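PDB 7CPX: lovastatin nonaketide synthase, polyketide synthase component from Aspergillus terreus, which builds the nonaketide dihydromonacolin L from malonyl-CoA with NADPH and S-adenosylmethionine, working with its partner LovC in lovastatin biosynthesis. Local coordinates for residues M1025-A1030 with L1076-Q1081; V1197-D1202 with T1257-S1262. The protein carries 2 engineered substitutions. All blocks are in the same frame, centred on the assembly; numbering follows the deposited sequence.

Interaction 1 (M1025-A1030 with L1076-Q1081); sequences MSIDKA and LSAKGQ
Ser-1026 and Lys-1079 form an antiparallel hydrogen-bonded pair between neighbouring strands of the dehydratase domain, in its predicted N-terminal hotdog fold; the short strand axes run at 175°. Each backbone N bonds to the other residue's O, with Ser-1026 N at 2.6 Å from Lys-1079 O. On the face these two side chains share, CG of Lys-1079 lies between its own backbone N and carbonyl carbon (chi1 61°), which puts it 3.9 Å from Ser-1026 CB. Beyond CG the lysine is extended, and the Asp-1028 side chain crosses it at about a right angle, with OD1 3.6 Å from Lys-1079 CG. The charged ends come near without closing a salt bridge: Asp-1028 OD2 is 4.5 Å from Lys-1079 NZ, close enough that some electrostatic attraction is possible. Leu-1076 meets the same carboxylate at a slant, its CD2 branch touching Asp-1028 OD1 at 3.3 Å; Leu-1076 also packs on Leu-966 of the second subunit. Elsewhere the methyl of Ala-1078 is approached by two apolar side chains. Met-1025, extended throughout, brings CE to 4.0 Å from Ala-1078 CB, and Ile-1027 brings CG1 to nearly the same distance. Both also rest on helix 995-1012, the helix of the hotdog. Ser-1077 and Ala-1078 together face Ile-1064 of strand 1057-1067, a classic beta bulge. Ser-1077 O takes a weak bond from Asp-1028 N and a longer, straighter one from Lys-1029 N at 3.2 Å. Ser-1077 OG, which is also hydrogen-bonded to Ser-1066 OG and Tyr-998 OH, donates to Lys-1029 O at 2.7 Å, nearly in line with that carbonyl (C=O...OG 171°).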
ATOM      1  N   MET A1025     -11.871  14.307  -8.807  1.00 79.95           N
ATOM      2  CA  MET A1025     -10.750  14.511  -7.904  1.00 79.95           C
ATOM      3  C   MET A1025     -11.126  15.492  -6.805  1.00 79.95           C
ATOM      4  O   MET A1025     -11.815  16.487  -7.044  1.00 79.95           O
ATOM      5  CB  MET A1025      -9.531  15.021  -8.662  1.00 79.95           C
ATOM      6  CG  MET A1025      -8.361  15.351  -7.756  1.00 79.95           C
ATOM      7  SD  MET A1025      -6.801  15.472  -8.640  1.00 79.95           S
ATOM      8  CE  MET A1025      -5.666  15.736  -7.281  1.00 79.95           C
ATOM      9  N   SER A1026     -10.662  15.206  -5.593  1.00 78.73           N
ATOM     10  CA  SER A1026     -10.940  16.037  -4.432  1.00 78.73           C
ATOM     11  C   SER A1026      -9.660  16.231  -3.640  1.00 78.73           C
ATOM     12  O   SER A1026      -8.963  15.259  -3.337  1.00 78.73           O
ATOM     13  CB  SER A1026     -12.016  15.402  -3.546  1.00 78.73           C
ATOM     14  OG  SER A1026     -12.258  16.190  -2.395  1.00 78.73           O
ATOM     15  N   ILE A1027      -9.357  17.480  -3.310  1.00 78.63           N
ATOM     16  CA  ILE A1027      -8.243  17.823  -2.435  1.00 78.63           C
ATOM     17  C   ILE A1027      -8.822  18.023  -1.041  1.00 78.63           C
ATOM     18  O   ILE A1027      -9.472  19.038  -0.767  1.00 78.63           O
ATOM     19  CB  ILE A1027      -7.500  19.072  -2.922  1.00 78.63           C
ATOM     20  CG1 ILE A1027      -6.722  18.772  -4.206  1.00 78.63           C
ATOM     21  CG2 ILE A1027      -6.558  19.576  -1.848  1.00 78.63           C
ATOM     22  CD1 ILE A1027      -7.584  18.637  -5.435  1.00 78.63           C
ATOM     23  N   ASP A1028      -8.584  17.058  -0.155  1.00 82.72           N
ATOM     24  CA  ASP A1028      -9.221  17.055   1.155  1.00 82.72           C
ATOM     25  C   ASP A1028      -8.454  17.875   2.184  1.00 82.72           C
ATOM     26  O   ASP A1028      -9.068  18.592   2.982  1.00 82.72           O
ATOM     27  CB  ASP A1028      -9.375  15.617   1.655  1.00 82.72           C
ATOM     28  CG  ASP A1028     -10.225  14.769   0.730  1.00 82.72           C
ATOM     29  OD1 ASP A1028      -9.769  14.474  -0.395  1.00 82.72           O
ATOM     30  OD2 ASP A1028     -11.349  14.397   1.128  1.00 82.72           O
ATOM     31  N   LYS A1029      -7.126  17.789   2.185  1.00 82.80           N
ATOM     32  CA  LYS A1029      -6.306  18.476   3.178  1.00 82.80           C
ATOM     33  C   LYS A1029      -5.063  19.015   2.491  1.00 82.80           C
ATOM     34  O   LYS A1029      -4.225  18.241   2.019  1.00 82.80           O
ATOM     35  CB  LYS A1029      -5.927  17.541   4.325  1.00 82.80           C
ATOM     36  CG  LYS A1029      -5.092  18.206   5.405  1.00 82.80           C
ATOM     37  CD  LYS A1029      -4.925  17.303   6.613  1.00 82.80           C
ATOM     38  CE  LYS A1029      -4.203  18.016   7.744  1.00 82.80           C
ATOM     39  NZ  LYS A1029      -4.153  17.201   8.988  1.00 82.80           N
ATOM     40  N   ALA A1030      -4.944  20.338   2.435  1.00 82.83           N
ATOM     41  CA  ALA A1030      -3.744  20.953   1.889  1.00 82.83           C
ATOM     42  C   ALA A1030      -2.547  20.634   2.773  1.00 82.83           C
ATOM     43  O   ALA A1030      -2.621  20.737   4.001  1.00 82.83           O
ATOM     44  CB  ALA A1030      -3.932  22.464   1.773  1.00 82.83           C
ATOM     45  N   LEU A1076      -5.654  11.984   4.475  1.00 78.60           N
ATOM     46  CA  LEU A1076      -5.938  12.094   3.051  1.00 78.60           C
ATOM     47  C   LEU A1076      -5.708  13.530   2.601  1.00 78.60           C
ATOM     48  O   LEU A1076      -6.371  14.453   3.088  1.00 78.60           O
ATOM     49  CB  LEU A1076      -7.371  11.668   2.744  1.00 78.60           C
ATOM     50  CG  LEU A1076      -7.734  11.673   1.257  1.00 78.60           C
ATOM     51  CD1 LEU A1076      -7.032  10.537   0.539  1.00 78.60           C
ATOM     52  CD2 LEU A1076      -9.233  11.587   1.053  1.00 78.60           C
ATOM     53  N   SER A1077      -4.772  13.716   1.675  1.00 80.05           N
ATOM     54  CA  SER A1077      -4.537  15.022   1.077  1.00 80.05           C
ATOM     55  C   SER A1077      -5.401  15.238  -0.156  1.00 80.05           C
ATOM     56  O   SER A1077      -5.940  16.332  -0.354  1.00 80.05           O
ATOM     57  CB  SER A1077      -3.062  15.171   0.703  1.00 80.05           C
ATOM     58  OG  SER A1077      -2.498  16.324   1.301  1.00 80.05           O
ATOM     59  N   ALA A1078      -5.543  14.209  -0.984  1.00 77.66           N
ATOM     60  CA  ALA A1078      -6.348  14.311  -2.191  1.00 77.66           C
ATOM     61  C   ALA A1078      -6.822  12.922  -2.588  1.00 77.66           C
ATOM     62  O   ALA A1078      -6.276  11.911  -2.145  1.00 77.66           O
ATOM     63  CB  ALA A1078      -5.562  14.956  -3.335  1.00 77.66           C
ATOM     64  N   LYS A1079      -7.837  12.887  -3.446  1.00 76.49           N
ATOM     65  CA  LYS A1079      -8.353  11.626  -3.957  1.00 76.49           C
ATOM     66  C   LYS A1079      -9.021  11.880  -5.298  1.00 76.49           C
ATOM     67  O   LYS A1079      -9.339  13.018  -5.647  1.00 76.49           O
ATOM     68  CB  LYS A1079      -9.342  10.983  -2.981  1.00 76.49           C
ATOM     69  CG  LYS A1079     -10.569  11.830  -2.694  1.00 76.49           C
ATOM     70  CD  LYS A1079     -11.579  11.074  -1.856  1.00 76.49           C
ATOM     71  CE  LYS A1079     -12.798  11.928  -1.562  1.00 76.49           C
ATOM     72  NZ  LYS A1079     -13.826  11.193  -0.775  1.00 76.49           N
ATOM     73  N   GLY A1080      -9.231  10.799  -6.042  1.00 78.03           N
ATOM     74  CA  GLY A1080      -9.906  10.900  -7.322  1.00 78.03           C
ATOM     75  C   GLY A1080      -9.791   9.603  -8.097  1.00 78.03           C
ATOM     76  O   GLY A1080      -9.426   8.565  -7.544  1.00 78.03           O
ATOM     77  N   GLN A1081     -10.094   9.686  -9.390  1.00 78.69           N
ATOM     78  CA  GLN A1081      -9.974   8.558 -10.299  1.00 78.69           C
ATOM     79  C   GLN A1081      -9.151   8.989 -11.501  1.00 78.69           C
ATOM     80  O   GLN A1081      -9.043  10.175 -11.804  1.00 78.69           O
ATOM     81  CB  GLN A1081     -11.346   8.054 -10.766  1.00 78.69           C
ATOM     82  CG  GLN A1081     -12.430   8.099  -9.703  1.00 78.69           C
ATOM     83  CD  GLN A1081     -12.146   7.176  -8.539  1.00 78.69           C
ATOM     84  OE1 GLN A1081     -11.503   6.140  -8.698  1.00 78.69           O
ATOM     85  NE2 GLN A1081     -12.623   7.549  -7.358  1.00 78.69           N
TER

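Interaction 2 (V1197-D1202 with T1257-S1262); sequences VPTHVD and TFKPFS
A classic beta bulge in the predicted C-terminal hotdog fold sets Thr-1199 and His-1200 together against Thr-1257, whose carbonyl oxygen is gripped by three donors. Two are backbone amides lying in the carbonyl plane: Thr-1199 N at 2.6 Å from Thr-1257 O, and His-1200 N, which uses a lone pair. The third is a side chain. Thr-1199 OG1 sits between its own backbone N and carbonyl carbon (chi1 50°), and donates to Thr-1257 O at 2.7 Å from 51° above the plane. The other branch of Thr-1199 meets Lys-1259 obliquely, with CG2 3.3 Å from Lys-1259 CB, while the rest of the lysine leads away. His-1200 O accepts from Thr-1257 N at 2.8 Å; the imidazole turns elsewhere, its NE2 hydrogen-bonded to Asp-1024 OD1. The register shifts by one across the bulge: His-1200 pairs with Thr-1257, but before it Pro-1198 pairs with Phe-1258 and Val-1197 with Lys-1259. These strands, 1196-1206 and 1249-1260, are neighbours in the hotdog sheet that packs against helix 1170-1184. On the face covered by that helix, Pro-1198 and Phe-1258 cross at a slant, CG of the proline ring 3.6 Å from Phe-1258 CE2, and both touch Phe-1177. Val-1197 and Lys-1259 exchange two backbone bonds, Val-1197 N lying 2.8 Å from Lys-1259 O. Past the strand end, the ring of Phe-1261 presents its edge to Val-1197, CD1 at 3.9 Å from the valine's CG1.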
ATOM      1  N   VAL A1197      -8.678  27.566  -2.413  1.00 84.25           N
ATOM      2  CA  VAL A1197      -7.720  26.545  -2.827  1.00 84.25           C
ATOM      3  C   VAL A1197      -8.480  25.472  -3.597  1.00 84.25           C
ATOM      4  O   VAL A1197      -9.623  25.155  -3.237  1.00 84.25           O
ATOM      5  CB  VAL A1197      -6.974  25.942  -1.628  1.00 84.25           C
ATOM      6  CG1 VAL A1197      -6.116  26.993  -0.960  1.00 84.25           C
ATOM      7  CG2 VAL A1197      -7.955  25.345  -0.632  1.00 84.25           C
ATOM      8  N   PRO A1198      -7.904  24.891  -4.648  1.00 80.20           N
ATOM      9  CA  PRO A1198      -8.617  23.837  -5.377  1.00 80.20           C
ATOM     10  C   PRO A1198      -9.007  22.702  -4.444  1.00 80.20           C
ATOM     11  O   PRO A1198      -8.152  22.035  -3.860  1.00 80.20           O
ATOM     12  CB  PRO A1198      -7.602  23.381  -6.430  1.00 80.20           C
ATOM     13  CG  PRO A1198      -6.662  24.511  -6.576  1.00 80.20           C
ATOM     14  CD  PRO A1198      -6.587  25.174  -5.239  1.00 80.20           C
ATOM     15  N   THR A1199     -10.313  22.488  -4.307  1.00 82.14           N
ATOM     16  CA  THR A1199     -10.840  21.454  -3.431  1.00 82.14           C
ATOM     17  C   THR A1199     -11.383  20.258  -4.193  1.00 82.14           C
ATOM     18  O   THR A1199     -11.176  19.118  -3.768  1.00 82.14           O
ATOM     19  CB  THR A1199     -11.942  22.026  -2.530  1.00 82.14           C
ATOM     20  OG1 THR A1199     -12.897  22.733  -3.330  1.00 82.14           O
ATOM     21  CG2 THR A1199     -11.349  22.956  -1.484  1.00 82.14           C
ATOM     22  N   HIS A1200     -12.074  20.474  -5.309  1.00 82.32           N
ATOM     23  CA  HIS A1200     -12.681  19.364  -6.035  1.00 82.32           C
ATOM     24  C   HIS A1200     -12.659  19.598  -7.537  1.00 82.32           C
ATOM     25  O   HIS A1200     -13.384  20.448  -8.051  1.00 82.32           O
ATOM     26  CB  HIS A1200     -14.126  19.133  -5.591  1.00 82.32           C
ATOM     27  CG  HIS A1200     -14.819  18.045  -6.352  1.00 82.32           C
ATOM     28  ND1 HIS A1200     -15.504  18.278  -7.525  1.00 82.32           N
ATOM     29  CD2 HIS A1200     -14.925  16.717  -6.111  1.00 82.32           C
ATOM     30  CE1 HIS A1200     -16.006  17.140  -7.972  1.00 82.32           C
ATOM     31  NE2 HIS A1200     -15.670  16.178  -7.132  1.00 82.32           N
ATOM     32  N   VAL A1201     -11.860  18.813  -8.247  1.00 81.69           N
ATOM     33  CA  VAL A1201     -11.733  18.938  -9.693  1.00 81.69           C
ATOM     34  C   VAL A1201     -12.635  17.892 -10.326  1.00 81.69           C
ATOM     35  O   VAL A1201     -12.418  16.686 -10.152  1.00 81.69           O
ATOM     36  CB  VAL A1201     -10.285  18.774 -10.165  1.00 81.69           C
ATOM     37  CG1 VAL A1201     -10.155  19.266 -11.586  1.00 81.69           C
ATOM     38  CG2 VAL A1201      -9.341  19.525  -9.249  1.00 81.69           C
ATOM     39  N   ASP A1202     -13.646  18.350 -11.066  1.00 85.99           N
ATOM     40  CA  ASP A1202     -14.583  17.419 -11.680  1.00 85.99           C
ATOM     41  C   ASP A1202     -13.897  16.581 -12.748  1.00 85.99           C
ATOM     42  O   ASP A1202     -14.056  15.356 -12.784  1.00 85.99           O
ATOM     43  CB  ASP A1202     -15.773  18.172 -12.268  1.00 85.99           C
ATOM     44  CG  ASP A1202     -16.895  17.247 -12.695  1.00 85.99           C
ATOM     45  OD1 ASP A1202     -16.773  16.023 -12.486  1.00 85.99           O
ATOM     46  OD2 ASP A1202     -17.901  17.746 -13.242  1.00 85.99           O
ATOM     47  N   THR A1257     -12.995  23.167  -8.638  1.00 82.83           N
ATOM     48  CA  THR A1257     -13.693  23.892  -7.590  1.00 82.83           C
ATOM     49  C   THR A1257     -12.668  24.314  -6.552  1.00 82.83           C
ATOM     50  O   THR A1257     -12.148  23.470  -5.807  1.00 82.83           O
ATOM     51  CB  THR A1257     -14.787  23.032  -6.965  1.00 82.83           C
ATOM     52  OG1 THR A1257     -15.870  22.879  -7.890  1.00 82.83           O
ATOM     53  CG2 THR A1257     -15.291  23.668  -5.684  1.00 82.83           C
ATOM     54  N   PHE A1258     -12.383  25.616  -6.538  1.00 82.75           N
ATOM     55  CA  PHE A1258     -11.573  26.270  -5.517  1.00 82.75           C
ATOM     56  C   PHE A1258     -12.515  26.664  -4.389  1.00 82.75           C
ATOM     57  O   PHE A1258     -13.410  27.493  -4.578  1.00 82.75           O
ATOM     58  CB  PHE A1258     -10.872  27.508  -6.068  1.00 82.75           C
ATOM     59  CG  PHE A1258     -10.137  27.297  -7.361  1.00 82.75           C
ATOM     60  CD1 PHE A1258     -10.819  27.126  -8.552  1.00 82.75           C
ATOM     61  CD2 PHE A1258      -8.756  27.326  -7.391  1.00 82.75           C
ATOM     62  CE1 PHE A1258     -10.140  26.952  -9.738  1.00 82.75           C
ATOM     63  CE2 PHE A1258      -8.071  27.156  -8.573  1.00 82.75           C
ATOM     64  CZ  PHE A1258      -8.763  26.968  -9.751  1.00 82.75           C
ATOM     65  N   LYS A1259     -12.320  26.091  -3.246  1.00 85.83           N
ATOM     66  CA  LYS A1259     -13.114  26.475  -2.095  1.00 85.83           C
ATOM     67  C   LYS A1259     -12.263  27.284  -1.122  1.00 85.83           C
ATOM     68  O   LYS A1259     -11.044  27.098  -1.056  1.00 85.83           O
ATOM     69  CB  LYS A1259     -13.669  25.237  -1.388  1.00 85.83           C
ATOM     70  CG  LYS A1259     -14.954  25.472  -0.618  1.00 85.83           C
ATOM     71  CD  LYS A1259     -15.750  24.189  -0.473  1.00 85.83           C
ATOM     72  CE  LYS A1259     -17.053  24.427   0.267  1.00 85.83           C
ATOM     73  NZ  LYS A1259     -17.854  23.180   0.404  1.00 85.83           N
ATOM     74  N   PRO A1260     -12.861  28.197  -0.357  1.00 87.02           N
ATOM     75  CA  PRO A1260     -12.057  29.024   0.547  1.00 87.02           C
ATOM     76  C   PRO A1260     -11.237  28.176   1.506  1.00 87.02           C
ATOM     77  O   PRO A1260     -11.690  27.139   1.994  1.00 87.02           O
ATOM     78  CB  PRO A1260     -13.107  29.856   1.289  1.00 87.02           C
ATOM     79  CG  PRO A1260     -14.240  29.939   0.354  1.00 87.02           C
ATOM     80  CD  PRO A1260     -14.267  28.634  -0.384  1.00 87.02           C
ATOM     81  N   PHE A1261     -10.011  28.633   1.769  1.00 89.54           N
ATOM     82  CA  PHE A1261      -9.168  27.955   2.746  1.00 89.54           C
ATOM     83  C   PHE A1261      -9.891  27.833   4.077  1.00 89.54           C
ATOM     84  O   PHE A1261      -9.778  26.812   4.767  1.00 89.54           O
ATOM     85  CB  PHE A1261      -7.852  28.714   2.908  1.00 89.54           C
ATOM     86  CG  PHE A1261      -6.791  27.942   3.635  1.00 89.54           C
ATOM     87  CD1 PHE A1261      -6.054  26.972   2.980  1.00 89.54           C
ATOM     88  CD2 PHE A1261      -6.523  28.195   4.968  1.00 89.54           C
ATOM     89  CE1 PHE A1261      -5.074  26.261   3.643  1.00 89.54           C
ATOM     90  CE2 PHE A1261      -5.545  27.488   5.637  1.00 89.54           C
ATOM     91  CZ  PHE A1261      -4.818  26.520   4.974  1.00 89.54           C
ATOM     92  N   SER A1262     -10.640  28.864   4.450  1.00 92.77           N
ATOM     93  CA  SER A1262     -11.572  28.830   5.561  1.00 92.77           C
ATOM     94  C   SER A1262     -12.893  29.429   5.107  1.00 92.77           C
ATOM     95  O   SER A1262     -12.910  30.311   4.242  1.00 92.77           O
ATOM     96  CB  SER A1262     -11.037  29.614   6.768  1.00 92.77           C
ATOM     97  OG  SER A1262      -9.882  28.992   7.303  1.00 92.77           O
TER

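How the interactions relate
Interactions 1 and 2 lie side by side, centres about 10 Å apart, where strand 1016-1027 of the first predicted hotdog runs antiparallel to strand 1196-1206 of the second. This pairing joins the two halves of the double-hotdog dehydratase. Ile-1027 N lies 2.5 Å from Thr-1199 O and Met-1025 O lies 2.6 Å from Val-1201 N, both probable hydrogen bonds. The seam runs near the predicted catalytic pair contributed by the two halves, His-985 and Asp-1174. Side chain to side chain, Pro-1198 is about 6 Å from His-985 and about 5 Å from Asp-1174, whereas Ile-1027 is about 9 Å from each.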